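Local coordinates for carboxylesterase YbfK (Bacillus subtilis, PDB 4CCY), which hydrolyses carboxylic esters to an alcohol and a carboxylate, as a carboxylesterase of the alpha/beta hydrolase superfamily, at residues Ala54-Leu59 with Leu118-Ala123. Numbering follows the deposited sequence.
Sequences APSLIL and LGLETA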
ATOM      1  N   ALA A  54      22.202  -0.042  -4.365  1.00 24.32           N
ATOM      2  CA  ALA A  54      21.289  -0.966  -5.055  1.00 23.24           C
ATOM      3  C   ALA A  54      20.117  -0.222  -5.722  1.00 22.15           C
ATOM      4  O   ALA A  54      19.788   0.898  -5.303  1.00 21.82           O
ATOM      5  CB  ALA A  54      20.775  -2.014  -4.078  1.00 22.38           C
ATOM      6  N   PRO A  55      19.476  -0.830  -6.758  1.00 21.48           N
ATOM      7  CA  PRO A  55      18.323  -0.165  -7.383  1.00 20.22           C
ATOM      8  C   PRO A  55      17.216   0.168  -6.371  1.00 18.32           C
ATOM      9  O   PRO A  55      17.047  -0.532  -5.366  1.00 17.58           O
ATOM     10  CB  PRO A  55      17.836  -1.184  -8.424  1.00 20.65           C
ATOM     11  CG  PRO A  55      19.041  -2.011  -8.738  1.00 22.10           C
ATOM     12  CD  PRO A  55      19.844  -2.077  -7.466  1.00 22.28           C
ATOM     13  N   SER A  56      16.483   1.245  -6.639  1.00 17.22           N
ATOM     14  CA  SER A  56      15.456   1.738  -5.724  1.00 15.90           C
ATOM     15  C   SER A  56      14.131   0.954  -5.760  1.00 14.85           C
ATOM     16  O   SER A  56      13.664   0.558  -6.825  1.00 14.97           O
ATOM     17  CB  SER A  56      15.218   3.234  -5.955  1.00 15.88           C
ATOM     18  OG  SER A  56      16.436   3.954  -5.811  1.00 16.66           O
ATOM     19  N   LEU A  57      13.538   0.730  -4.588  1.00 13.80           N
ATOM     20  CA  LEU A  57      12.203   0.113  -4.503  1.00 13.04           C
ATOM     21  C   LEU A  57      11.336   0.842  -3.488  1.00 12.28           C
ATOM     22  O   LEU A  57      11.623   0.820  -2.290  1.00 12.28           O
ATOM     23  CB  LEU A  57      12.293  -1.394  -4.185  1.00 12.85           C
ATOM     24  CG  LEU A  57      10.998  -2.165  -3.843  1.00 12.22           C
ATOM     25  CD1 LEU A  57       9.961  -2.159  -4.967  1.00 12.21           C
ATOM     26  CD2 LEU A  57      11.302  -3.587  -3.394  1.00 12.43           C
ATOM     27  N   ILE A  58      10.284   1.491  -3.982  1.00 12.07           N
ATOM     28  CA  ILE A  58       9.326   2.223  -3.158  1.00 11.52           C
ATOM     29  C   ILE A  58       8.256   1.253  -2.688  1.00 11.08           C
ATOM     30  O   ILE A  58       7.701   0.506  -3.506  1.00 11.13           O
ATOM     31  CB  ILE A  58       8.611   3.345  -3.972  1.00 11.70           C
ATOM     32  CG1 ILE A  58       9.615   4.329  -4.605  1.00 12.43           C
ATOM     33  CG2 ILE A  58       7.551   4.063  -3.130  1.00 11.14           C
ATOM     34  CD1 ILE A  58      10.415   5.167  -3.632  1.00 12.45           C
ATOM     35  N   LEU A  59       7.959   1.266  -1.387  1.00 10.32           N
ATOM     36  CA  LEU A  59       6.906   0.404  -0.842  1.00 10.04           C
ATOM     37  C   LEU A  59       5.717   1.211  -0.352  1.00  9.86           C
ATOM     38  O   LEU A  59       5.892   2.161   0.419  1.00  9.79           O
ATOM     39  CB  LEU A  59       7.443  -0.483   0.297  1.00 10.02           C
ATOM     40  CG  LEU A  59       8.566  -1.465  -0.093  1.00 10.33           C
ATOM     41  CD1 LEU A  59       9.065  -2.272   1.104  1.00 10.33           C
ATOM     42  CD2 LEU A  59       8.118  -2.395  -1.220  1.00 10.39           C
ATOM     43  N   LEU A 118      13.946  12.306  -2.575  1.00 16.90           N
ATOM     44  CA  LEU A 118      14.810  11.135  -2.387  1.00 17.14           C
ATOM     45  C   LEU A 118      15.967  11.097  -3.401  1.00 18.12           C
ATOM     46  O   LEU A 118      16.893  10.296  -3.258  1.00 18.72           O
ATOM     47  CB  LEU A 118      13.991   9.836  -2.452  1.00 16.25           C
ATOM     48  CG  LEU A 118      13.109   9.447  -1.251  1.00 15.85           C
ATOM     49  CD1 LEU A 118      12.374   8.139  -1.515  1.00 14.91           C
ATOM     50  CD2 LEU A 118      13.921   9.342   0.034  1.00 16.09           C
ATOM     51  N   GLY A 119      15.908  11.968  -4.410  1.00 18.60           N
ATOM     52  CA  GLY A 119      16.928  12.057  -5.451  1.00 19.56           C
ATOM     53  C   GLY A 119      16.789  10.950  -6.486  1.00 20.15           C
ATOM     54  O   GLY A 119      17.776  10.545  -7.100  1.00 20.69           O
ATOM     55  N   LEU A 120      15.568  10.453  -6.683  1.00 19.67           N
ATOM     56  CA  LEU A 120      15.363   9.319  -7.569  1.00 20.11           C
ATOM     57  C   LEU A 120      14.782   9.744  -8.897  1.00 20.99           C
ATOM     58  O   LEU A 120      13.773  10.463  -8.947  1.00 20.80           O
ATOM     59  CB  LEU A 120      14.445   8.275  -6.932  1.00 19.12           C
ATOM     60  CG  LEU A 120      14.765   7.762  -5.524  1.00 18.91           C
ATOM     61  CD1 LEU A 120      13.768   6.690  -5.142  1.00 17.99           C
ATOM     62  CD2 LEU A 120      16.199   7.248  -5.399  1.00 19.30           C
ATOM     63  N   GLU A 121      15.418   9.290  -9.973  1.00 21.67           N
ATOM     64  CA  GLU A 121      14.877   9.478 -11.305  1.00 22.15           C
ATOM     65  C   GLU A 121      13.800   8.414 -11.569  1.00 20.67           C
ATOM     66  O   GLU A 121      12.677   8.742 -11.970  1.00 19.94           O
ATOM     67  CB  GLU A 121      16.002   9.461 -12.350  1.00 25.07           C
ATOM     68  CG  GLU A 121      15.570   9.701 -13.798  1.00 28.25           C
ATOM     69  CD  GLU A 121      14.572  10.846 -13.970  1.00 30.60           C
ATOM     70  OE1 GLU A 121      14.858  11.986 -13.526  1.00 31.98           O
ATOM     71  OE2 GLU A 121      13.489  10.602 -14.564  1.00 31.97           O
ATOM     72  N   THR A 122      14.138   7.146 -11.332  1.00 19.33           N
ATOM     73  CA  THR A 122      13.159   6.052 -11.456  1.00 17.87           C
ATOM     74  C   THR A 122      13.233   5.088 -10.267  1.00 16.77           C
ATOM     75  O   THR A 122      14.172   5.152  -9.455  1.00 16.61           O
ATOM     76  CB  THR A 122      13.350   5.229 -12.756  1.00 18.43           C
ATOM     77  OG1 THR A 122      14.559   4.463 -12.654  1.00 18.93           O
ATOM     78  CG2 THR A 122      13.398   6.120 -14.005  1.00 18.99           C
ATOM     79  N   ALA A 123      12.240   4.203 -10.166  1.00 15.42           N
ATOM     80  CA  ALA A 123      12.217   3.183  -9.124  1.00 14.79           C
ATOM     81  C   ALA A 123      11.255   2.055  -9.460  1.00 14.21           C
ATOM     82  O   ALA A 123      10.298   2.231 -10.224  1.00 13.70           O
ATOM     83  CB  ALA A 123      11.813   3.791  -7.779  1.00 14.27           C
TER
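Ile-58 and Ser-56, alternate residues on the same face of strand 56-60, meet apolar side chains along the loop between helix 104-118 and strand 123-128 and at its two ends. Followed outward, Ile-58 starts with CB directed at the loop; chi1 (-57°) sets CG1 anti to the carbonyl carbon, and CG1 lies 3.9 Å from CB of Ala-123. Beyond it, CD1 touches two leucines: it meets Leu-118 CD1 tip to tip at 4.1 Å and packs 4.0 Å from Leu-120 CD1, although the Ile-58 and Leu-120 side chains run past each other in opposite directions. Leu-120 also covers Ser-56, with CD1 3.8 Å from the serine CB and CD2 3.3 Å from OG, a close approach of a methyl to a hydroxyl. An alanine in place of Leu-120 would probably open a gap beside Ile-58 CD1 and uncover the Ser-56 hydroxyl. Tyr-84 of the neighbouring strand 82-86 touches Ser-56, Leu-118 and Leu-120. No hydrogen bond joins the two segments; the backbone of His-124 hydrogen-bonds with Ser-56 and Ile-58. Gly-119, with positive phi, ends the helix in a Schellman motif, and Arg-145 holds the carbonyls of Leu-120 and Glu-121. Helix, loop and parallel strand here form the helix-to-strand return of a beta-alpha-beta crossover in the alpha/beta hydrolase fold, on the strand that runs toward the probable nucleophile elbow at Ser-129.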